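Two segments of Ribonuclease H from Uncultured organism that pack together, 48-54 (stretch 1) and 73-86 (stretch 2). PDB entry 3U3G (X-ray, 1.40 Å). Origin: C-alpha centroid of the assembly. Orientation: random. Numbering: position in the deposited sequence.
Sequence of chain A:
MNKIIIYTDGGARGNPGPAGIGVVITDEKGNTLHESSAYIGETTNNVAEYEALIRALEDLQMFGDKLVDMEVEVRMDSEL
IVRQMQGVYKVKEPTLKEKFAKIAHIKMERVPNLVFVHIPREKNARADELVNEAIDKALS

Stretch 1, residues 48-54: AEYEALI
Stretch 2 (73-86) EVRMDSELIVRQMQ

A helix that packs against a strand and the helix following it must fill the hollow between two differently directed elements, and ribonuclease H offers a compact example. Residues 48-54 form part of a longer helix, with phi/psi values close to -60/-40. Stretch 2 starts as a strand through Met 76, extended at phi/psi near -110/120 to -135/148, then turns through Asp 77 (-94/11) and Ser 78 (-105/109) into a second helix that begins at Glu 79. The first helix runs nearly antiparallel to the strand, at 159° with axes 11.4 Å apart at closest approach, but crosses the second helix at -54° with a closest approach of 11.8 Å. Two CA pairs fix the register: Glu 49 to Ile 81 at 8.4 Å and Leu 53 to Val 74 at 8.6 Å. These spacings leave room for side chains, and side chains make the contact, burying 408 Å² in all.

The turn between strand and helix is stabilised locally. Ser 78, with chi1 t, occupies the N-cap position, and its OG accepts a hydrogen bond from Ile 81 N at 3.1 Å, satisfying a backbone amide that has no helical carbonyl partner at the start of the helix.

Leu 53 is the principal bump. In the m,t rotamer it points toward stretch 2 and has 86 Å² covered, more than any other residue here. Its pocket is lined by both elements of stretch 2. Leu 53 CD2 lies 3.8 Å from Val 74 CG1, and Met 76 CE packs against both branches, 3.3 Å from Leu 53 CD1 and 3.4 Å from Leu 53 CD2; Leu 53 CD1 also meets Met 85 CE at 3.7 Å and Ile 81 CG2 at 4.2 Å. The strand residues Val 74 (chi1 t) and Met 76 (m,t, chi3 100°) alternate with Arg 75, which lies out of reach of the first helix, as expected for an extended chain presenting every second side chain to one side.

One helical turn before Leu 53, Glu 49 (chi1 m, chi2 -99°) also points toward stretch 2. Its aliphatic base supplies the packing surface: Glu 49 CB approaches Ile 81 CD1 to 3.5 Å, with Ile 81 in the m,t rotamer. The carboxylate stays beside the isoleucine and lies near the turn, with Glu 49 OE2 4.2 Å from Ser 78 CB and Glu 49 OE1 4.2 Å from Met 76 CE.

Tyr 50 illustrates how a broad side chain can combine apolar and polar contacts. Its CA-to-CB bond points sideways, but chi1 -87° and chi2 46° bring the end of the ring nearer the second helix. Met 85, coiled in m,m with chi3 148°, lays its methyl over one ring face: Met 85 CE is 3.6 Å from the Tyr 50 ring centroid and 18° off the normal, a CH-pi contact. At the ring edge, Tyr 50 OH donates a hydrogen bond to Gln 84 OE1 at 2.8 Å, with Gln 84 extended in m,t. This bond satisfies the hydroxyl's donor while the ring packs against apolar neighbours.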

# COMPACT_ATOMS: atom_id res chain seq x y z
N ALA A 48 -5.54 6.06 5.50
CA ALA A 48 -5.29 5.98 4.07
C ALA A 48 -4.06 5.14 3.69
O ALA A 48 -4.13 4.36 2.75
CB ALA A 48 -5.24 7.37 3.43
N GLU A 49 -2.96 5.28 4.42
CA GLU A 49 -1.79 4.45 4.16
C GLU A 49 -2.13 2.97 4.31
O GLU A 49 -1.66 2.12 3.54
CB GLU A 49 -0.64 4.79 5.11
CG GLU A 49 0.09 6.11 4.82
CD GLU A 49 1.40 5.94 4.03
OE1 GLU A 49 1.57 4.93 3.30
OE2 GLU A 49 2.25 6.85 4.11
N TYR A 50 -2.89 2.64 5.36
CA TYR A 50 -3.26 1.24 5.59
C TYR A 50 -4.25 0.75 4.53
O TYR A 50 -4.11 -0.37 4.03
CB TYR A 50 -3.88 1.07 6.97
CG TYR A 50 -2.90 0.82 8.10
CD1 TYR A 50 -1.74 1.58 8.24
CD2 TYR A 50 -3.17 -0.12 9.09
CE1 TYR A 50 -0.86 1.35 9.28
CE2 TYR A 50 -2.33 -0.29 10.16
CZ TYR A 50 -1.16 0.43 10.24
OH TYR A 50 -0.28 0.18 11.28
N GLU A 51 -5.16 1.62 4.11
CA GLU A 51 -6.09 1.25 3.04
C GLU A 51 -5.35 1.00 1.73
O GLU A 51 -5.77 0.17 0.93
CB GLU A 51 -7.17 2.32 2.85
CG GLU A 51 -8.20 2.46 3.96
CD GLU A 51 -9.26 1.36 3.96
OE1 GLU A 51 -9.06 0.29 3.33
OE2 GLU A 51 -10.27 1.56 4.67
N ALA A 52 -4.27 1.73 1.47
CA ALA A 52 -3.52 1.51 0.25
C ALA A 52 -2.86 0.13 0.25
O ALA A 52 -2.86 -0.56 -0.77
CB ALA A 52 -2.47 2.60 0.07
N LEU A 53 -2.37 -0.31 1.41
CA LEU A 53 -1.87 -1.68 1.53
C LEU A 53 -2.98 -2.72 1.30
O LEU A 53 -2.75 -3.73 0.63
CB LEU A 53 -1.22 -1.91 2.91
CG LEU A 53 0.09 -1.19 3.20
CD1 LEU A 53 0.36 -1.21 4.70
CD2 LEU A 53 1.21 -1.88 2.44
N ILE A 54 -4.14 -2.51 1.92
CA ILE A 54 -5.27 -3.41 1.71
C ILE A 54 -5.63 -3.51 0.21
O ILE A 54 -5.82 -4.60 -0.32
CB ILE A 54 -6.46 -2.99 2.56
CG1 ILE A 54 -6.11 -3.19 4.04
CG2 ILE A 54 -7.70 -3.79 2.19
CD1 ILE A 54 -7.10 -2.58 4.99
N GLU A 73 7.46 -7.99 -2.87
CA GLU A 73 8.05 -7.01 -1.96
C GLU A 73 7.19 -5.75 -2.01
O GLU A 73 6.81 -5.30 -3.09
CB GLU A 73 9.48 -6.70 -2.44
CG GLU A 73 10.21 -5.60 -1.70
CD GLU A 73 11.67 -5.55 -2.11
OE1 GLU A 73 12.37 -6.57 -1.96
OE2 GLU A 73 12.14 -4.45 -2.44
N VAL A 74 6.91 -5.19 -0.83
CA VAL A 74 6.17 -3.93 -0.72
C VAL A 74 7.09 -2.85 -0.19
O VAL A 74 7.75 -3.04 0.84
CB VAL A 74 4.97 -4.06 0.23
CG1 VAL A 74 4.35 -2.68 0.49
CG2 VAL A 74 3.93 -5.00 -0.33
N ARG A 75 7.26 -1.79 -0.98
CA ARG A 75 8.09 -0.64 -0.65
C ARG A 75 7.24 0.54 -0.20
O ARG A 75 6.26 0.88 -0.85
CB ARG A 75 8.94 -0.25 -1.86
CG ARG A 75 9.90 -1.36 -2.25
CD ARG A 75 10.68 -1.07 -3.52
NE ARG A 75 11.60 -2.18 -3.81
CZ ARG A 75 12.44 -2.20 -4.83
NH1 ARG A 75 12.49 -1.18 -5.67
NH2 ARG A 75 13.17 -3.29 -5.06
N MET A 76 7.59 1.10 0.95
CA MET A 76 6.84 2.22 1.51
C MET A 76 7.83 3.26 1.98
O MET A 76 8.88 2.91 2.52
CB MET A 76 6.05 1.74 2.72
CG MET A 76 5.09 0.61 2.43
SD MET A 76 4.22 0.05 3.90
CE MET A 76 2.65 0.89 3.74
N ASP A 77 7.44 4.53 1.91
CA ASP A 77 8.31 5.58 2.41
C ASP A 77 8.05 5.99 3.85
O ASP A 77 8.78 6.81 4.40
CB ASP A 77 8.37 6.78 1.45
CG ASP A 77 7.07 7.57 1.38
OD1 ASP A 77 6.01 6.92 1.22
OD2 ASP A 77 7.13 8.78 1.08
N SER A 78 7.23 5.21 4.55
CA SER A 78 7.03 5.41 5.98
C SER A 78 7.79 4.33 6.75
O SER A 78 7.39 3.16 6.75
CB SER A 78 5.54 5.33 6.32
OG SER A 78 5.36 5.24 7.73
N GLU A 79 8.87 4.70 7.42
CA GLU A 79 9.60 3.72 8.19
C GLU A 79 8.74 3.16 9.33
O GLU A 79 8.78 1.96 9.62
CB GLU A 79 10.93 4.28 8.73
CG GLU A 79 11.75 3.18 9.38
CD GLU A 79 13.14 3.59 9.80
OE1 GLU A 79 13.52 4.76 9.59
OE2 GLU A 79 13.87 2.70 10.29
N LEU A 80 7.97 4.03 9.98
CA LEU A 80 7.07 3.59 11.04
C LEU A 80 6.13 2.48 10.56
O LEU A 80 6.02 1.44 11.20
CB LEU A 80 6.27 4.76 11.58
CG LEU A 80 5.22 4.40 12.62
CD1 LEU A 80 5.87 3.81 13.85
CD2 LEU A 80 4.42 5.64 12.99
N ILE A 81 5.48 2.69 9.42
CA ILE A 81 4.51 1.70 8.98
C ILE A 81 5.20 0.40 8.56
O ILE A 81 4.72 -0.68 8.87
CB ILE A 81 3.62 2.25 7.86
CG1 ILE A 81 2.75 3.38 8.42
CG2 ILE A 81 2.72 1.13 7.33
CD1 ILE A 81 1.98 4.13 7.37
N VAL A 82 6.38 0.51 7.97
CA VAL A 82 7.15 -0.70 7.67
C VAL A 82 7.49 -1.49 8.93
O VAL A 82 7.25 -2.70 8.99
CB VAL A 82 8.43 -0.35 6.89
CG1 VAL A 82 9.34 -1.56 6.80
CG2 VAL A 82 8.08 0.15 5.49
N ARG A 83 7.95 -0.80 9.97
CA ARG A 83 8.29 -1.50 11.20
C ARG A 83 7.07 -2.10 11.88
O ARG A 83 7.16 -3.13 12.54
CB ARG A 83 9.07 -0.59 12.16
CG ARG A 83 10.39 -0.04 11.61
CD ARG A 83 11.34 -1.09 11.04
NE ARG A 83 12.41 -0.41 10.30
CZ ARG A 83 12.85 -0.75 9.09
NH1 ARG A 83 12.48 -1.89 8.48
NH2 ARG A 83 13.69 0.06 8.47
N GLN A 84 5.94 -1.40 11.78
CA GLN A 84 4.67 -1.93 12.30
C GLN A 84 4.28 -3.20 11.55
O GLN A 84 4.00 -4.23 12.16
CB GLN A 84 3.56 -0.88 12.15
CG GLN A 84 3.70 0.26 13.15
CD GLN A 84 2.70 1.38 12.92
OE1 GLN A 84 2.14 1.54 11.82
NE2 GLN A 84 2.56 2.24 13.91
N MET A 85 4.34 -3.14 10.22
CA MET A 85 3.95 -4.28 9.40
C MET A 85 4.85 -5.49 9.60
O MET A 85 4.40 -6.63 9.54
CB MET A 85 3.91 -3.87 7.92
CG MET A 85 2.80 -2.88 7.56
SD MET A 85 1.16 -3.55 7.85
CE MET A 85 0.26 -2.07 8.28
N GLN A 86 6.12 -5.24 9.90
CA GLN A 86 7.08 -6.31 10.19
C GLN A 86 6.95 -6.85 11.59
O GLN A 86 7.57 -7.84 11.94
CB GLN A 86 8.50 -5.78 10.01
CG GLN A 86 8.83 -5.49 8.57
CD GLN A 86 10.26 -5.03 8.40
OE1 GLN A 86 10.76 -4.19 9.17
NE2 GLN A 86 10.96 -5.63 7.44